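Local coordinates for protein 5-oxoprolinase subunit A (Thermus thermophilus, PDB 2DFA) that probably cleaves 5-oxoproline to L-glutamate at the expense of ATP hydrolysis, as one component of a three-subunit 5-oxoprolinase complex, at residues A[25-39]-A[57-71]. Residues are numbered along the deposited sequence; the frame is centred on the assembly and turned at random.
Sequences FPLVSSANLACGFHG and VAVGAHPGFPDLVGF
Ser30 to Leu33 pair in parallel with Ala58 to Ala61, the two strands of a right-handed beta-alpha-beta crossover through helix 42-54. Ala31 N gives to Ala58 O and Ala31 O takes from Gly60 N, whereas the final bond, His62 N to Leu33 O, is bent. On the helix-facing side, Val59 CG1 fits against Leu33 CD2 at 3.5 Å, the two side chains crossing at about a right angle. Val57 is the bump at the strand entrance: CG1 meets Ala31 CB at 3.9 Å, while CG2 nestles against backbone carbonyls, 3.2 Å from Phe25 O and 3.7 Å from Val28 O. On the other side, Asn32 CB lies over one face of the His62 ring, 3.9 Å from its centroid.

Past the strand ends, His38 fills the hollow between His62 and Phe71, edge-to-face with both but offset on His62. Its chi1 of 68° swings CD2 over the centre of the Phe71 ring (planes at 82°). Replacing His38 by an alanine is likely to open a gap beside that face and leave Glu11 OE2 without its NE2 partner. His62 ND1 bonds to Lys109 O; donor atoms of His62, Asp8 and His111 face one point, possibly a metal site. At the imidazole rim, His38 CE1 lies 3.2 Å from His62 O, near the ring plane.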
loop_
_atom_site.group_PDB
_atom_site.type_symbol
_atom_site.label_atom_id
_atom_site.label_comp_id
_atom_site.label_asym_id
_atom_site.label_seq_id
_atom_site.Cartn_x
_atom_site.Cartn_y
_atom_site.Cartn_z
ATOM N N PHE A 25 18.408 21.300 -5.124
ATOM C CA PHE A 25 18.373 22.099 -3.898
ATOM C C PHE A 25 19.300 23.308 -3.849
ATOM O O PHE A 25 18.926 24.359 -3.329
ATOM C CB PHE A 25 18.632 21.209 -2.682
ATOM C CG PHE A 25 17.411 20.481 -2.196
ATOM C CD1 PHE A 25 16.616 19.762 -3.082
ATOM C CD2 PHE A 25 17.064 20.500 -0.850
ATOM C CE1 PHE A 25 15.491 19.072 -2.632
ATOM C CE2 PHE A 25 15.939 19.809 -0.391
ATOM C CZ PHE A 25 15.154 19.096 -1.282
ATOM N N PRO A 26 20.526 23.184 -4.377
ATOM C CA PRO A 26 21.417 24.347 -4.330
ATOM C C PRO A 26 21.013 25.463 -5.299
ATOM O O PRO A 26 21.603 26.544 -5.292
ATOM C CB PRO A 26 22.780 23.743 -4.665
ATOM C CG PRO A 26 22.423 22.638 -5.615
ATOM C CD PRO A 26 21.212 22.012 -4.950
ATOM N N LEU A 27 19.995 25.203 -6.115
ATOM C CA LEU A 27 19.533 26.178 -7.098
ATOM C C LEU A 27 18.207 26.865 -6.763
ATOM O O LEU A 27 17.945 27.976 -7.229
ATOM C CB LEU A 27 19.395 25.500 -8.462
ATOM C CG LEU A 27 20.592 24.698 -8.976
ATOM C CD1 LEU A 27 20.197 23.957 -10.243
ATOM C CD2 LEU A 27 21.769 25.628 -9.232
ATOM N N VAL A 28 17.368 26.214 -5.962
ATOM C CA VAL A 28 16.063 26.786 -5.631
ATOM C C VAL A 28 15.999 27.422 -4.253
ATOM O O VAL A 28 16.860 27.174 -3.409
ATOM C CB VAL A 28 14.958 25.705 -5.729
ATOM C CG1 VAL A 28 14.957 25.090 -7.120
ATOM C CG2 VAL A 28 15.186 24.628 -4.686
ATOM N N SER A 29 14.982 28.247 -4.025
ATOM C CA SER A 29 14.817 28.880 -2.725
ATOM C C SER A 29 13.744 28.168 -1.901
ATOM O O SER A 29 13.724 28.288 -0.684
ATOM C CB SER A 29 14.479 30.373 -2.869
ATOM O OG SER A 29 13.331 30.584 -3.671
ATOM N N SER A 30 12.856 27.426 -2.564
ATOM C CA SER A 30 11.809 26.681 -1.862
ATOM C C SER A 30 11.617 25.322 -2.530
ATOM O O SER A 30 11.863 25.168 -3.725
ATOM C CB SER A 30 10.470 27.442 -1.854
ATOM O OG SER A 30 10.512 28.597 -1.032
ATOM N N ALA A 31 11.191 24.335 -1.749
ATOM C CA ALA A 31 10.965 22.996 -2.281
ATOM C C ALA A 31 9.609 22.485 -1.803
ATOM O O ALA A 31 9.160 22.824 -0.707
ATOM C CB ALA A 31 12.067 22.060 -1.820
ATOM N N ASN A 32 8.959 21.685 -2.640
ATOM C CA ASN A 32 7.660 21.109 -2.310
ATOM C C ASN A 32 7.948 19.632 -2.064
ATOM O O ASN A 32 8.219 18.884 -2.999
ATOM C CB ASN A 32 6.700 21.269 -3.490
ATOM C CG ASN A 32 6.840 22.619 -4.178
ATOM O OD1 ASN A 32 6.666 23.671 -3.559
ATOM N ND2 ASN A 32 7.161 22.593 -5.466
ATOM N N LEU A 33 7.911 19.221 -0.803
ATOM C CA LEU A 33 8.205 17.841 -0.444
ATOM C C LEU A 33 7.000 16.911 -0.411
ATOM O O LEU A 33 5.959 17.248 0.156
ATOM C CB LEU A 33 8.914 17.798 0.913
ATOM C CG LEU A 33 10.441 17.945 0.875
ATOM C CD1 LEU A 33 10.843 19.156 0.044
ATOM C CD2 LEU A 33 10.964 18.059 2.287
ATOM N N ALA A 34 7.161 15.736 -1.020
ATOM C CA ALA A 34 6.108 14.728 -1.050
ATOM C C ALA A 34 5.841 14.282 0.387
ATOM O O ALA A 34 6.732 14.339 1.243
ATOM C CB ALA A 34 6.539 13.530 -1.912
ATOM N N CYS A 35 4.619 13.818 0.647
ATOM C CA CYS A 35 4.246 13.418 1.997
ATOM C C CYS A 35 3.841 11.957 2.206
ATOM O O CYS A 35 3.071 11.658 3.122
ATOM C CB CYS A 35 3.125 14.343 2.492
ATOM S SG CYS A 35 3.503 16.126 2.300
ATOM N N GLY A 36 4.346 11.057 1.363
ATOM C CA GLY A 36 4.054 9.640 1.524
ATOM C C GLY A 36 2.894 9.036 0.749
ATOM O O GLY A 36 2.688 7.822 0.813
ATOM N N PHE A 37 2.146 9.850 0.015
ATOM C CA PHE A 37 1.005 9.336 -0.752
ATOM C C PHE A 37 1.333 9.011 -2.210
ATOM O O PHE A 37 0.976 7.936 -2.704
ATOM C CB PHE A 37 -0.160 10.334 -0.704
ATOM C CG PHE A 37 -1.019 10.214 0.530
ATOM C CD1 PHE A 37 -0.449 10.027 1.784
ATOM C CD2 PHE A 37 -2.408 10.317 0.433
ATOM C CE1 PHE A 37 -1.248 9.941 2.933
ATOM C CE2 PHE A 37 -3.222 10.233 1.573
ATOM C CZ PHE A 37 -2.644 10.045 2.818
ATOM N N HIS A 38 1.987 9.940 -2.902
ATOM C CA HIS A 38 2.349 9.671 -4.278
ATOM C C HIS A 38 3.852 9.479 -4.388
ATOM O O HIS A 38 4.391 9.183 -5.447
ATOM C CB HIS A 38 1.911 10.862 -5.130
ATOM C CG HIS A 38 2.739 12.069 -4.776
ATOM N ND1 HIS A 38 2.427 12.916 -3.764
ATOM C CD2 HIS A 38 3.907 12.528 -5.395
ATOM C CE1 HIS A 38 3.386 13.863 -3.774
ATOM N NE2 HIS A 38 4.285 13.656 -4.739
ATOM N N GLY A 39 4.511 9.609 -3.243
ATOM C CA GLY A 39 5.946 9.424 -3.154
ATOM C C GLY A 39 6.402 9.913 -1.792
ATOM O O GLY A 39 5.582 10.354 -0.985
ATOM N N VAL A 57 17.101 25.891 2.136
ATOM C CA VAL A 57 15.931 25.914 1.256
ATOM C C VAL A 57 14.658 25.826 2.105
ATOM O O VAL A 57 14.587 25.032 3.044
ATOM C CB VAL A 57 15.964 24.715 0.279
ATOM C CG1 VAL A 57 14.693 24.680 -0.561
ATOM C CG2 VAL A 57 17.194 24.813 -0.624
ATOM N N ALA A 58 13.664 26.648 1.779
ATOM C CA ALA A 58 12.399 26.652 2.515
ATOM C C ALA A 58 11.598 25.421 2.105
ATOM O O ALA A 58 11.514 25.101 0.927
ATOM C CB ALA A 58 11.606 27.911 2.201
ATOM N N VAL A 59 10.995 24.746 3.077
ATOM C CA VAL A 59 10.234 23.539 2.776
ATOM C C VAL A 59 8.726 23.708 2.902
ATOM O O VAL A 59 8.226 24.242 3.891
ATOM C CB VAL A 59 10.694 22.376 3.690
ATOM C CG1 VAL A 59 9.806 21.143 3.480
ATOM C CG2 VAL A 59 12.147 22.043 3.393
ATOM N N GLY A 60 8.008 23.245 1.884
ATOM C CA GLY A 60 6.559 23.312 1.891
ATOM C C GLY A 60 6.026 21.913 1.621
ATOM O O GLY A 60 6.772 21.050 1.151
ATOM N N ALA A 61 4.747 21.685 1.909
ATOM C CA ALA A 61 4.138 20.372 1.685
ATOM C C ALA A 61 3.626 20.239 0.258
ATOM O O ALA A 61 3.088 21.184 -0.318
ATOM C CB ALA A 61 2.994 20.145 2.677
ATOM N N HIS A 62 3.793 19.046 -0.303
ATOM C CA HIS A 62 3.371 18.744 -1.661
ATOM C C HIS A 62 2.398 17.554 -1.573
ATOM O O HIS A 62 2.700 16.459 -2.030
ATOM C CB HIS A 62 4.613 18.376 -2.485
ATOM C CG HIS A 62 4.432 18.487 -3.967
ATOM N ND1 HIS A 62 3.625 19.436 -4.555
ATOM C CD2 HIS A 62 5.028 17.820 -4.986
ATOM C CE1 HIS A 62 3.734 19.355 -5.869
ATOM N NE2 HIS A 62 4.580 18.382 -6.155
ATOM N N PRO A 63 1.214 17.765 -0.969
ATOM C CA PRO A 63 0.228 16.684 -0.836
ATOM C C PRO A 63 -0.373 16.207 -2.156
ATOM O O PRO A 63 -0.564 16.987 -3.091
ATOM C CB PRO A 63 -0.813 17.285 0.105
ATOM C CG PRO A 63 -0.787 18.751 -0.270
ATOM C CD PRO A 63 0.712 19.015 -0.365
ATOM N N GLY A 64 -0.661 14.911 -2.228
ATOM C CA GLY A 64 -1.235 14.357 -3.439
ATOM C C GLY A 64 -2.281 13.287 -3.177
ATOM O O GLY A 64 -2.604 12.979 -2.026
ATOM N N PHE A 65 -2.824 12.733 -4.257
ATOM C CA PHE A 65 -3.818 11.668 -4.167
ATOM C C PHE A 65 -3.160 10.399 -3.626
ATOM O O PHE A 65 -1.945 10.206 -3.753
ATOM C CB PHE A 65 -4.387 11.336 -5.555
ATOM C CG PHE A 65 -5.457 12.279 -6.036
ATOM C CD1 PHE A 65 -6.504 12.659 -5.201
ATOM C CD2 PHE A 65 -5.460 12.727 -7.356
ATOM C CE1 PHE A 65 -7.540 13.470 -5.678
ATOM C CE2 PHE A 65 -6.487 13.535 -7.841
ATOM C CZ PHE A 65 -7.530 13.907 -7.002
ATOM N N PRO A 66 -3.957 9.512 -3.007
ATOM C CA PRO A 66 -3.402 8.269 -2.478
ATOM C C PRO A 66 -3.277 7.284 -3.647
ATOM O O PRO A 66 -4.113 6.388 -3.816
ATOM C CB PRO A 66 -4.450 7.839 -1.454
ATOM C CG PRO A 66 -5.726 8.301 -2.097
ATOM C CD PRO A 66 -5.359 9.688 -2.582
ATOM N N ASP A 67 -2.234 7.467 -4.453
ATOM C CA ASP A 67 -1.992 6.624 -5.631
ATOM C C ASP A 67 -0.484 6.550 -5.879
ATOM O O ASP A 67 0.057 7.236 -6.747
ATOM C CB ASP A 67 -2.717 7.232 -6.842
ATOM C CG ASP A 67 -2.545 6.417 -8.122
ATOM O OD1 ASP A 67 -2.163 5.230 -8.054
ATOM O OD2 ASP A 67 -2.807 6.982 -9.205
ATOM N N LEU A 68 0.192 5.717 -5.100
ATOM C CA LEU A 68 1.641 5.574 -5.213
ATOM C C LEU A 68 2.089 5.052 -6.574
ATOM O O LEU A 68 2.948 5.653 -7.225
ATOM C CB LEU A 68 2.166 4.643 -4.118
ATOM C CG LEU A 68 3.685 4.452 -4.063
ATOM C CD1 LEU A 68 4.369 5.803 -3.865
ATOM C CD2 LEU A 68 4.035 3.503 -2.926
ATOM N N VAL A 69 1.509 3.936 -7.008
ATOM C CA VAL A 69 1.901 3.361 -8.285
ATOM C C VAL A 69 1.682 4.350 -9.420
ATOM O O VAL A 69 2.441 4.362 -10.390
ATOM C CB VAL A 69 1.141 2.021 -8.567
ATOM C CG1 VAL A 69 -0.338 2.280 -8.811
ATOM C CG2 VAL A 69 1.770 1.307 -9.755
ATOM N N GLY A 70 0.662 5.198 -9.292
ATOM C CA GLY A 70 0.387 6.179 -10.330
ATOM C C GLY A 70 1.108 7.504 -10.112
ATOM O O GLY A 70 0.959 8.444 -10.902
ATOM N N PHE A 71 1.883 7.573 -9.036
ATOM C CA PHE A 71 2.645 8.773 -8.675
ATOM C C PHE A 71 1.738 9.994 -8.504
ATOM O O PHE A 71 2.158 11.135 -8.732
ATOM C CB PHE A 71 3.715 9.067 -9.735
ATOM C CG PHE A 71 4.814 9.980 -9.253
ATOM C CD1 PHE A 71 5.673 9.577 -8.231
ATOM C CD2 PHE A 71 4.996 11.240 -9.824
ATOM C CE1 PHE A 71 6.701 10.416 -7.781
ATOM C CE2 PHE A 71 6.020 12.086 -9.383
ATOM C CZ PHE A 71 6.874 11.670 -8.360
#